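Side-chain contacts in probable benzoylformate decarboxylase (Rhodococcus jostii, PDB 7ORX), which binds thiamine diphosphate beside a sodium ion and belongs by family to the thiamine pyrophosphate enzymes, with four chains in its assembly: residues 239-244 / 400-405; 359-364 / 522-527; 378-383 / 461-466. All coordinates share one frame; numbering follows the deposited sequence.

Contact 1: residues 239-244 / 400-405; sequences SPSRCP and FPASGG. With TPP (thiamine diphosphate), chain I.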
loop_
_atom_site.group_PDB
_atom_site.type_symbol
_atom_site.label_atom_id
_atom_site.label_comp_id
_atom_site.label_asym_id
_atom_site.label_seq_id
_atom_site.Cartn_x
_atom_site.Cartn_y
_atom_site.Cartn_z
ATOM N N SER C 239 -29.174 -8.472 1.923
ATOM C CA SER C 239 -28.209 -8.666 0.816
ATOM C C SER C 239 -27.602 -10.062 1.012
ATOM O O SER C 239 -26.377 -10.217 1.090
ATOM C CB SER C 239 -27.153 -7.568 0.826
ATOM O OG SER C 239 -27.706 -6.249 0.933
ATOM N N PRO C 240 -28.451 -11.124 1.032
ATOM C CA PRO C 240 -27.959 -12.483 1.177
ATOM C C PRO C 240 -27.251 -12.994 -0.073
ATOM O O PRO C 240 -27.636 -12.698 -1.191
ATOM C CB PRO C 240 -29.246 -13.284 1.387
ATOM C CG PRO C 240 -30.281 -12.531 0.603
ATOM C CD PRO C 240 -29.910 -11.078 0.782
ATOM N N SER C 241 -26.245 -13.794 0.133
ATOM C CA SER C 241 -25.431 -14.473 -0.894
ATOM C C SER C 241 -25.697 -15.973 -0.777
ATOM O O SER C 241 -25.310 -16.649 -1.696
ATOM C CB SER C 241 -23.968 -14.132 -0.643
ATOM O OG SER C 241 -23.683 -14.229 0.768
ATOM N N ARG C 242 -26.246 -16.463 0.354
ATOM C CA ARG C 242 -26.579 -17.897 0.526
ATOM C C ARG C 242 -27.929 -18.011 1.221
ATOM O O ARG C 242 -28.409 -17.023 1.761
ATOM C CB ARG C 242 -25.491 -18.607 1.315
ATOM C CG ARG C 242 -24.103 -18.433 0.699
ATOM C CD ARG C 242 -23.026 -19.156 1.506
ATOM N NE ARG C 242 -23.184 -20.599 1.433
ATOM C CZ ARG C 242 -22.204 -21.471 1.406
ATOM N NH1 ARG C 242 -20.953 -21.054 1.445
ATOM N NH2 ARG C 242 -22.471 -22.764 1.310
ATOM N N CYS C 243 -28.531 -19.177 1.201
ATOM C CA CYS C 243 -29.789 -19.419 1.912
ATOM C C CYS C 243 -29.509 -20.343 3.090
ATOM O O CYS C 243 -29.155 -21.502 2.906
ATOM C CB CYS C 243 -30.818 -20.071 1.011
ATOM S SG CYS C 243 -32.330 -20.459 1.925
ATOM N N PRO C 244 -29.580 -19.833 4.322
ATOM C CA PRO C 244 -29.231 -20.610 5.499
ATOM C C PRO C 244 -30.362 -21.376 6.181
ATOM O O PRO C 244 -30.175 -21.910 7.276
ATOM C CB PRO C 244 -28.754 -19.508 6.450
ATOM C CG PRO C 244 -29.665 -18.362 6.114
ATOM C CD PRO C 244 -29.768 -18.417 4.613
ATOM N N PHE C 400 -25.572 -16.032 -4.490
ATOM C CA PHE C 400 -25.719 -14.700 -5.119
ATOM C C PHE C 400 -24.414 -13.951 -4.823
ATOM O O PHE C 400 -23.852 -14.086 -3.756
ATOM C CB PHE C 400 -26.988 -14.033 -4.566
ATOM C CG PHE C 400 -27.235 -12.638 -5.065
ATOM C CD1 PHE C 400 -26.486 -11.579 -4.631
ATOM C CD2 PHE C 400 -28.206 -12.383 -6.015
ATOM C CE1 PHE C 400 -26.704 -10.297 -5.116
ATOM C CE2 PHE C 400 -28.415 -11.106 -6.518
ATOM C CZ PHE C 400 -27.644 -10.064 -6.083
ATOM N N PRO C 401 -23.906 -13.110 -5.739
ATOM C CA PRO C 401 -22.630 -12.443 -5.529
ATOM C C PRO C 401 -22.621 -11.636 -4.228
ATOM O O PRO C 401 -23.446 -10.747 -4.091
ATOM C CB PRO C 401 -22.483 -11.508 -6.751
ATOM C CG PRO C 401 -23.854 -11.436 -7.357
ATOM C CD PRO C 401 -24.498 -12.759 -7.034
ATOM N N ALA C 402 -21.655 -11.902 -3.354
ATOM C CA ALA C 402 -21.654 -11.388 -1.965
ATOM C C ALA C 402 -21.244 -9.919 -1.910
ATOM O O ALA C 402 -21.467 -9.335 -0.872
ATOM C CB ALA C 402 -20.810 -12.262 -1.061
ATOM N N SER C 403 -20.697 -9.328 -2.960
ATOM C CA SER C 403 -20.484 -7.857 -2.998
ATOM C C SER C 403 -21.185 -7.261 -4.222
ATOM O O SER C 403 -20.836 -6.166 -4.639
ATOM C CB SER C 403 -19.025 -7.496 -2.969
ATOM O OG SER C 403 -18.488 -7.531 -4.289
ATOM N N GLY C 404 -22.174 -7.958 -4.764
ATOM C CA GLY C 404 -22.924 -7.525 -5.961
ATOM C C GLY C 404 -22.003 -7.171 -7.114
ATOM O O GLY C 404 -22.430 -6.437 -7.998
ATOM N N GLY C 405 -20.769 -7.672 -7.092
ATOM C CA GLY C 405 -19.867 -7.654 -8.254
ATOM C C GLY C 405 -20.444 -8.507 -9.359
ATOM O O GLY C 405 -20.519 -9.737 -9.166
HETATM N "N1'" TPP I . -20.821 -3.311 -12.702
HETATM C "C2'" TPP I . -20.542 -4.358 -11.916
HETATM C CM2 TPP I . -19.293 -5.131 -12.190
HETATM N "N3'" TPP I . -21.294 -4.760 -10.892
HETATM C "C4'" TPP I . -22.408 -4.058 -10.629
HETATM N "N4'" TPP I . -23.140 -4.482 -9.589
HETATM C "C5'" TPP I . -22.798 -2.944 -11.410
HETATM C "C6'" TPP I . -21.934 -2.616 -12.437
HETATM C "C7'" TPP I . -24.067 -2.147 -11.151
HETATM N N3 TPP I . -25.315 -2.900 -11.430
HETATM C C2 TPP I . -26.126 -3.315 -10.453
HETATM S S1 TPP I . -27.543 -4.085 -11.034
HETATM C C5 TPP I . -26.994 -3.816 -12.660
HETATM C C4 TPP I . -25.760 -3.250 -12.707
HETATM C CM4 TPP I . -24.967 -2.974 -13.951
HETATM C C6 TPP I . -27.877 -4.148 -13.831
HETATM C C7 TPP I . -27.799 -5.585 -14.254
HETATM O O7 TPP I . -29.147 -6.092 -14.238
HETATM P PA TPP I . -29.543 -7.426 -15.021
HETATM O O1A TPP I . -28.591 -8.576 -14.977
HETATM O O2A TPP I . -29.908 -6.939 -16.383
HETATM O O3A TPP I . -30.830 -7.769 -14.128
HETATM P PB TPP I . -32.162 -6.872 -13.857
HETATM O O1B TPP I . -33.096 -7.682 -12.974
HETATM O O2B TPP I . -31.713 -5.576 -13.216
HETATM O O3B TPP I . -32.732 -6.651 -15.242
#

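Contact 2: residues 359-364 / 522-527; sequences AQLFAL and IEVRTN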
loop_
_atom_site.group_PDB
_atom_site.type_symbol
_atom_site.label_atom_id
_atom_site.label_comp_id
_atom_site.label_asym_id
_atom_site.label_seq_id
_atom_site.Cartn_x
_atom_site.Cartn_y
_atom_site.Cartn_z
ATOM N N ALA C 359 -42.025 -13.489 -11.117
ATOM C CA ALA C 359 -42.763 -14.296 -10.111
ATOM C C ALA C 359 -43.332 -15.548 -10.782
ATOM O O ALA C 359 -43.302 -16.591 -10.178
ATOM C CB ALA C 359 -43.837 -13.481 -9.434
ATOM N N GLN C 360 -43.800 -15.457 -12.014
ATOM C CA GLN C 360 -44.355 -16.634 -12.736
ATOM C C GLN C 360 -43.217 -17.522 -13.215
ATOM O O GLN C 360 -43.355 -18.753 -13.155
ATOM C CB GLN C 360 -45.210 -16.226 -13.931
ATOM C CG GLN C 360 -45.974 -17.410 -14.498
ATOM C CD GLN C 360 -46.659 -17.078 -15.801
ATOM O OE1 GLN C 360 -47.566 -17.786 -16.239
ATOM N NE2 GLN C 360 -46.209 -16.010 -16.450
ATOM N N LEU C 361 -42.143 -16.926 -13.712
ATOM C CA LEU C 361 -40.974 -17.713 -14.161
ATOM C C LEU C 361 -40.460 -18.547 -12.992
ATOM O O LEU C 361 -40.155 -19.704 -13.196
ATOM C CB LEU C 361 -39.887 -16.788 -14.699
ATOM C CG LEU C 361 -38.652 -17.514 -15.190
ATOM C CD1 LEU C 361 -38.997 -18.552 -16.240
ATOM C CD2 LEU C 361 -37.633 -16.537 -15.737
ATOM N N PHE C 362 -40.388 -17.986 -11.795
ATOM C CA PHE C 362 -39.855 -18.708 -10.620
ATOM C C PHE C 362 -40.839 -19.793 -10.192
ATOM O O PHE C 362 -40.420 -20.875 -9.793
ATOM C CB PHE C 362 -39.440 -17.739 -9.515
ATOM C CG PHE C 362 -38.281 -16.835 -9.869
ATOM C CD1 PHE C 362 -37.274 -17.243 -10.712
ATOM C CD2 PHE C 362 -38.209 -15.553 -9.364
ATOM C CE1 PHE C 362 -36.251 -16.382 -11.077
ATOM C CE2 PHE C 362 -37.173 -14.705 -9.706
ATOM C CZ PHE C 362 -36.189 -15.124 -10.565
ATOM N N ALA C 363 -42.128 -19.575 -10.328
ATOM C CA ALA C 363 -43.148 -20.602 -10.002
ATOM C C ALA C 363 -43.042 -21.765 -10.985
ATOM O O ALA C 363 -43.112 -22.898 -10.532
ATOM C CB ALA C 363 -44.517 -19.989 -9.979
ATOM N N LEU C 364 -42.862 -21.496 -12.279
ATOM C CA LEU C 364 -42.541 -22.538 -13.300
ATOM C C LEU C 364 -41.215 -23.218 -12.915
ATOM O O LEU C 364 -41.147 -24.441 -12.968
ATOM C CB LEU C 364 -42.458 -21.907 -14.691
ATOM C CG LEU C 364 -43.757 -21.887 -15.490
ATOM C CD1 LEU C 364 -45.013 -21.996 -14.609
ATOM C CD2 LEU C 364 -43.806 -20.616 -16.352
ATOM N N ILE C 522 -31.481 -21.155 -21.742
ATOM C CA ILE C 522 -32.844 -20.695 -22.119
ATOM C C ILE C 522 -32.870 -19.185 -21.970
ATOM O O ILE C 522 -32.654 -18.737 -20.880
ATOM C CB ILE C 522 -33.875 -21.347 -21.204
ATOM C CG1 ILE C 522 -33.898 -22.857 -21.389
ATOM C CG2 ILE C 522 -35.230 -20.747 -21.417
ATOM C CD1 ILE C 522 -34.441 -23.583 -20.179
ATOM N N GLU C 523 -33.148 -18.437 -23.032
ATOM C CA GLU C 523 -33.332 -16.976 -22.944
ATOM C C GLU C 523 -34.819 -16.754 -22.748
ATOM O O GLU C 523 -35.543 -17.078 -23.628
ATOM C CB GLU C 523 -32.806 -16.280 -24.187
ATOM C CG GLU C 523 -33.002 -14.783 -24.141
ATOM C CD GLU C 523 -32.676 -14.036 -25.441
ATOM O OE1 GLU C 523 -32.083 -14.661 -26.357
ATOM O OE2 GLU C 523 -33.009 -12.821 -25.553
ATOM N N VAL C 524 -35.255 -16.333 -21.583
ATOM C CA VAL C 524 -36.678 -16.026 -21.290
ATOM C C VAL C 524 -36.837 -14.539 -21.519
ATOM O O VAL C 524 -36.062 -13.804 -20.949
ATOM C CB VAL C 524 -37.052 -16.358 -19.839
ATOM C CG1 VAL C 524 -38.482 -15.979 -19.540
ATOM C CG2 VAL C 524 -36.804 -17.818 -19.525
ATOM N N ARG C 525 -37.821 -14.123 -22.296
ATOM C CA ARG C 525 -38.227 -12.705 -22.387
ATOM C C ARG C 525 -39.072 -12.409 -21.148
ATOM O O ARG C 525 -40.094 -13.098 -20.939
ATOM C CB ARG C 525 -38.979 -12.449 -23.697
ATOM C CG ARG C 525 -38.976 -10.988 -24.100
ATOM C CD ARG C 525 -40.350 -10.368 -23.964
ATOM N NE ARG C 525 -41.103 -10.399 -25.225
ATOM C CZ ARG C 525 -41.290 -9.367 -26.061
ATOM N NH1 ARG C 525 -40.762 -8.181 -25.797
ATOM N NH2 ARG C 525 -42.018 -9.524 -27.163
ATOM N N THR C 526 -38.649 -11.437 -20.339
ATOM C CA THR C 526 -39.310 -11.054 -19.061
ATOM C C THR C 526 -39.819 -9.615 -19.143
ATOM O O THR C 526 -39.348 -8.865 -20.046
ATOM C CB THR C 526 -38.373 -11.216 -17.855
ATOM O OG1 THR C 526 -37.229 -10.392 -18.066
ATOM C CG2 THR C 526 -37.954 -12.654 -17.622
ATOM N N ASN C 527 -40.746 -9.257 -18.248
ATOM C CA ASN C 527 -41.378 -7.911 -18.172
ATOM C C ASN C 527 -40.803 -7.137 -16.989
ATOM O O ASN C 527 -40.706 -7.704 -15.814
ATOM C CB ASN C 527 -42.896 -7.962 -17.997
ATOM C CG ASN C 527 -43.539 -9.031 -18.849
ATOM O OD1 ASN C 527 -43.264 -9.132 -20.056
ATOM N ND2 ASN C 527 -44.370 -9.838 -18.214
#

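Contact 3: residues 378-383 / 461-466; sequences ESTSTS and YGALRG. With TPP (thiamine diphosphate), chain I.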
loop_
_atom_site.group_PDB
_atom_site.type_symbol
_atom_site.label_atom_id
_atom_site.label_comp_id
_atom_site.label_asym_id
_atom_site.label_seq_id
_atom_site.Cartn_x
_atom_site.Cartn_y
_atom_site.Cartn_z
ATOM N N GLU C 378 -28.072 -14.163 -10.235
ATOM C CA GLU C 378 -27.439 -12.845 -10.464
ATOM C C GLU C 378 -28.435 -12.026 -11.273
ATOM O O GLU C 378 -28.164 -11.706 -12.426
ATOM C CB GLU C 378 -26.085 -13.024 -11.137
ATOM C CG GLU C 378 -25.252 -11.746 -11.150
ATOM C CD GLU C 378 -23.831 -11.927 -11.695
ATOM O OE1 GLU C 378 -22.857 -11.895 -10.848
ATOM O OE2 GLU C 378 -23.682 -12.176 -12.944
ATOM N N SER C 379 -29.605 -11.819 -10.691
ATOM C CA SER C 379 -30.792 -11.172 -11.317
ATOM C C SER C 379 -31.257 -10.126 -10.315
ATOM O O SER C 379 -31.955 -10.508 -9.331
ATOM C CB SER C 379 -31.883 -12.156 -11.637
ATOM O OG SER C 379 -32.996 -11.507 -12.242
ATOM N N THR C 380 -30.805 -8.893 -10.507
ATOM C CA THR C 380 -30.721 -7.907 -9.412
ATOM C C THR C 380 -32.122 -7.392 -9.069
ATOM O O THR C 380 -32.388 -7.255 -7.863
ATOM C CB THR C 380 -29.600 -6.911 -9.731
ATOM O OG1 THR C 380 -29.677 -6.585 -11.104
ATOM C CG2 THR C 380 -28.221 -7.503 -9.496
ATOM N N SER C 381 -33.039 -7.262 -10.043
ATOM C CA SER C 381 -34.369 -6.615 -9.830
ATOM C C SER C 381 -35.462 -7.610 -9.424
ATOM O O SER C 381 -36.544 -7.136 -9.114
ATOM C CB SER C 381 -34.800 -5.822 -11.041
ATOM O OG SER C 381 -35.296 -6.678 -12.051
ATOM N N THR C 382 -35.180 -8.909 -9.347
ATOM C CA THR C 382 -36.175 -10.005 -9.201
ATOM C C THR C 382 -36.129 -10.644 -7.808
ATOM O O THR C 382 -36.596 -11.783 -7.663
ATOM C CB THR C 382 -35.867 -11.104 -10.217
ATOM O OG1 THR C 382 -34.621 -11.704 -9.876
ATOM C CG2 THR C 382 -35.765 -10.591 -11.631
ATOM N N SER C 383 -35.567 -9.976 -6.807
ATOM C CA SER C 383 -35.306 -10.609 -5.493
ATOM C C SER C 383 -36.614 -10.968 -4.762
ATOM O O SER C 383 -36.782 -12.106 -4.366
ATOM C CB SER C 383 -34.420 -9.750 -4.683
ATOM O OG SER C 383 -33.454 -10.612 -4.141
ATOM N N TYR C 461 -31.062 -2.765 -17.577
ATOM C CA TYR C 461 -30.521 -2.839 -16.197
ATOM C C TYR C 461 -31.653 -2.465 -15.235
ATOM O O TYR C 461 -31.777 -1.301 -14.850
ATOM C CB TYR C 461 -29.306 -1.915 -16.047
ATOM C CG TYR C 461 -28.066 -2.299 -16.822
ATOM C CD1 TYR C 461 -27.705 -3.618 -17.034
ATOM C CD2 TYR C 461 -27.207 -1.320 -17.284
ATOM C CE1 TYR C 461 -26.540 -3.951 -17.701
ATOM C CE2 TYR C 461 -26.032 -1.638 -17.951
ATOM C CZ TYR C 461 -25.690 -2.962 -18.157
ATOM O OH TYR C 461 -24.522 -3.303 -18.788
ATOM N N GLY C 462 -32.493 -3.436 -14.905
ATOM C CA GLY C 462 -33.756 -3.217 -14.170
ATOM C C GLY C 462 -33.543 -2.618 -12.790
ATOM O O GLY C 462 -34.238 -1.637 -12.478
ATOM N N ALA C 463 -32.624 -3.168 -11.981
ATOM C CA ALA C 463 -32.397 -2.734 -10.578
ATOM C C ALA C 463 -31.876 -1.291 -10.553
ATOM O O ALA C 463 -32.116 -0.628 -9.537
ATOM C CB ALA C 463 -31.452 -3.679 -9.863
ATOM N N LEU C 464 -31.205 -0.833 -11.621
ATOM C CA LEU C 464 -30.690 0.560 -11.778
ATOM C C LEU C 464 -31.809 1.530 -12.141
ATOM O O LEU C 464 -31.629 2.723 -11.840
ATOM C CB LEU C 464 -29.606 0.630 -12.861
ATOM C CG LEU C 464 -28.238 0.069 -12.494
ATOM C CD1 LEU C 464 -27.209 0.599 -13.485
ATOM C CD2 LEU C 464 -27.873 0.401 -11.039
ATOM N N ARG C 465 -32.863 1.055 -12.824
ATOM C CA ARG C 465 -34.130 1.813 -13.012
ATOM C C ARG C 465 -34.865 1.908 -11.674
ATOM O O ARG C 465 -35.357 3.003 -11.381
ATOM C CB ARG C 465 -35.004 1.164 -14.080
ATOM C CG ARG C 465 -34.458 1.292 -15.494
ATOM C CD ARG C 465 -35.534 0.954 -16.513
ATOM N NE ARG C 465 -35.089 1.363 -17.830
ATOM C CZ ARG C 465 -35.075 2.613 -18.259
ATOM N NH1 ARG C 465 -35.492 3.594 -17.477
ATOM N NH2 ARG C 465 -34.603 2.884 -19.463
ATOM N N GLY C 466 -34.889 0.814 -10.881
ATOM C CA GLY C 466 -35.334 0.752 -9.459
ATOM C C GLY C 466 -34.697 1.821 -8.584
ATOM O O GLY C 466 -35.413 2.442 -7.778
HETATM N "N1'" TPP I . -20.821 -3.311 -12.702
HETATM C "C2'" TPP I . -20.542 -4.358 -11.916
HETATM C CM2 TPP I . -19.293 -5.131 -12.190
HETATM N "N3'" TPP I . -21.294 -4.760 -10.892
HETATM C "C4'" TPP I . -22.408 -4.058 -10.629
HETATM N "N4'" TPP I . -23.140 -4.482 -9.589
HETATM C "C5'" TPP I . -22.798 -2.944 -11.410
HETATM C "C6'" TPP I . -21.934 -2.616 -12.437
HETATM C "C7'" TPP I . -24.067 -2.147 -11.151
HETATM N N3 TPP I . -25.315 -2.900 -11.430
HETATM C C2 TPP I . -26.126 -3.315 -10.453
HETATM S S1 TPP I . -27.543 -4.085 -11.034
HETATM C C5 TPP I . -26.994 -3.816 -12.660
HETATM C C4 TPP I . -25.760 -3.250 -12.707
HETATM C CM4 TPP I . -24.967 -2.974 -13.951
HETATM C C6 TPP I . -27.877 -4.148 -13.831
HETATM C C7 TPP I . -27.799 -5.585 -14.254
HETATM O O7 TPP I . -29.147 -6.092 -14.238
HETATM P PA TPP I . -29.543 -7.426 -15.021
HETATM O O1A TPP I . -28.591 -8.576 -14.977
HETATM O O2A TPP I . -29.908 -6.939 -16.383
HETATM O O3A TPP I . -30.830 -7.769 -14.128
HETATM P PB TPP I . -32.162 -6.872 -13.857
HETATM O O1B TPP I . -33.096 -7.682 -12.974
HETATM O O2B TPP I . -31.713 -5.576 -13.216
HETATM O O3B TPP I . -32.732 -6.651 -15.242
#

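Contact 1: residues 239-244 / 400-405
Two first torsions set the stage where Ser241 meets Phe400 and Ala402. The backbone places Ser241 CB 3.7 Å from Ala402 CB, and the first torsion (chi1 44°) decides only where OG goes: between its own backbone N and carbonyl carbon, a little farther from the same methyl. Phe400 swings its CG anti to its backbone N (chi1 177°), and the ring is carried away from residues 239-244 while its CB stays behind, 3.7 Å from Pro240 O. That carbonyl oxygen comes obliquely upon the ring, whereas Pro401 CD of the neighbouring residue covers one face near the rim, 3.3 Å above the plane.

A single hydrogen bond ties the two backbones together, Phe400 N donating to Ser241 O over 2.9 Å. It is bent, with 145° at the hydrogen, and the donor approaches tilted from the carbonyl plane. Surroundings on both sides extend the junction: Ser241 and Arg242 rest on Pro212 of helix 212-216, Arg242 also forms a salt bridge with Asp215, and Asn87 of helix 82-90 bonds to Ser403 N and Gly405 O.

Just after Phe400 the chain folds back in a type I beta turn from Pro401 to Gly404, with Ala402 and Ser403 at its corner, closed by Gly404 N donating to Pro401 O. Gly404 has a positive phi, which a glycine accepts readily, and its carbonyl oxygen receives a nearly straight hydrogen bond from N4' of thiamine diphosphate at 2.6 Å. The arrangement illustrates how a loop of the central domain abuts the turn that holds the cofactor's aminopyrimidine through a main-chain carbonyl, a recurrent feature of thiamine diphosphate sites.

Contact 2: residues 359-364 / 522-527
Leu361 and Val524 bring helix 358-368 and strand 520-525 together in helix-on-sheet packing, within the alpha/beta layers of the C-terminal cofactor-binding domain. The strand lies inside a parallel sheet, between strands 452-457 and 496-500, and the helix lies across one face of it.

Followed in sequence, the helix first presents Ala359 and Gln360, whose carbonyl oxygens accept the backbone N-H groups of Ala363 and Leu364. Gln360 leans on Ala503 of the neighbouring helix 503-515. Of the six residues Leu361 alone touches residues 522-527.

Leu361 comes next, and its CB points toward the strand. With CG anti to the backbone N (chi1 -180°) and CD2 in turn continuing the extended chain, the branch end is thrust forward, and it meets the isopropyl group of Val524 tip to tip. Both methyls of the leucine take part: CD1 lies 4.0 Å from Val524 CG2, while CD2 sits against both branches of the valine. Phe506 and Leu456 also touch Leu361, placing the pair in a buried apolar layer between helices and sheet.

Phe362 turns toward another neighbour, setting its ring edge-to-face with Phe386 of helix 383-389, and Leu364 joins Leu361 against Phe506. The helix therefore serves two adjacent helices as well as the strand, and no polar bond crosses between residues 359-364 and 522-527; the contact rests on apolar surface alone.

Beyond the end of the strand, Thr526 adds a methyl to the same patch. Leu361 CD2 is the shared atom, lying 3.9 Å from Val524 CG1 and 4.3 Å from Thr526 CG2.

Contact 3: residues 378-383 / 461-466
Thr380 and Ser381 pack against the first turn of helix 462-470 at Ala463, and the terminal phosphate of thiamine diphosphate is gripped from both sides of this junction. Thr380 OG1 lies 3.6 Å from Ala463 CB, and Ser381 CB approaches Ala463 N at the same separation.

Phosphate oxygen O1B is held from residues 378-383. Ser381 N donates to it over 3.0 Å, and Ser381 OG, turned between its backbone N and carbonyl carbon (chi1 78°), reaches the same oxygen at 2.6 Å. Oxygen O2B is shared across the contact: Ala463 N holds it at 2.9 Å with an N-H...O angle of 156°, and Thr380 OG1 adds a weak bond. Gly462 N gives a further weak bond to O3B. Backbone N-H groups at the start of a helix thus face the phosphate, where the helix end would be expected to favour its negative charge.

Farther along the cofactor, the ring of Tyr461 carries methyl CM4 over the centre of one face, 4.0 Å above the plane, and the branch end of Leu464 lies over one face of the thiazolium. Thr380 CB borders that ring from another direction, 3.7 Å from S1.

Around these groups lies a second shell of bonds. Ser379 OG donates to Thr382 OG1 over 2.9 Å, consistent with steadying the turn that presents Ser381, while Tyr461 OH bonds to Asn26 of the second subunit. Arg465 NE bonds to Thr460 OG1, and Thr460, Asp431 and Asn458 are the protein residues of the nearby sodium site. Asp431 and Asn458 stand in the Gly-Asp-Gly...Asn-Asn sequence motif of thiamine diphosphate enzymes, and the whole is the diphosphate-binding site characteristic of that family.

The three contacts show how a cofactor site is assembled from segments distant in sequence. Along the chain the order is 239-244, 359-364, 378-383, 400-405, 461-466 and 522-527, so contact 1 interleaves with both others, whereas contact 3 falls wholly between the segments of contact 2. Centres of contacts 1 and 3 lie 14 Å apart, as do those of 2 and 3; contacts 1 and 2 are separated by 21 Å. Glu378 packs on Pro401 and Gly405, and Phe362 on Thr382. Contacts 1 and 3 hold opposite ends of thiamine diphosphate and touch the second subunit, while contact 2 packs helix 358-368 on the sheet of the C-terminal domain, whose strand 374-378 leads into contact 3.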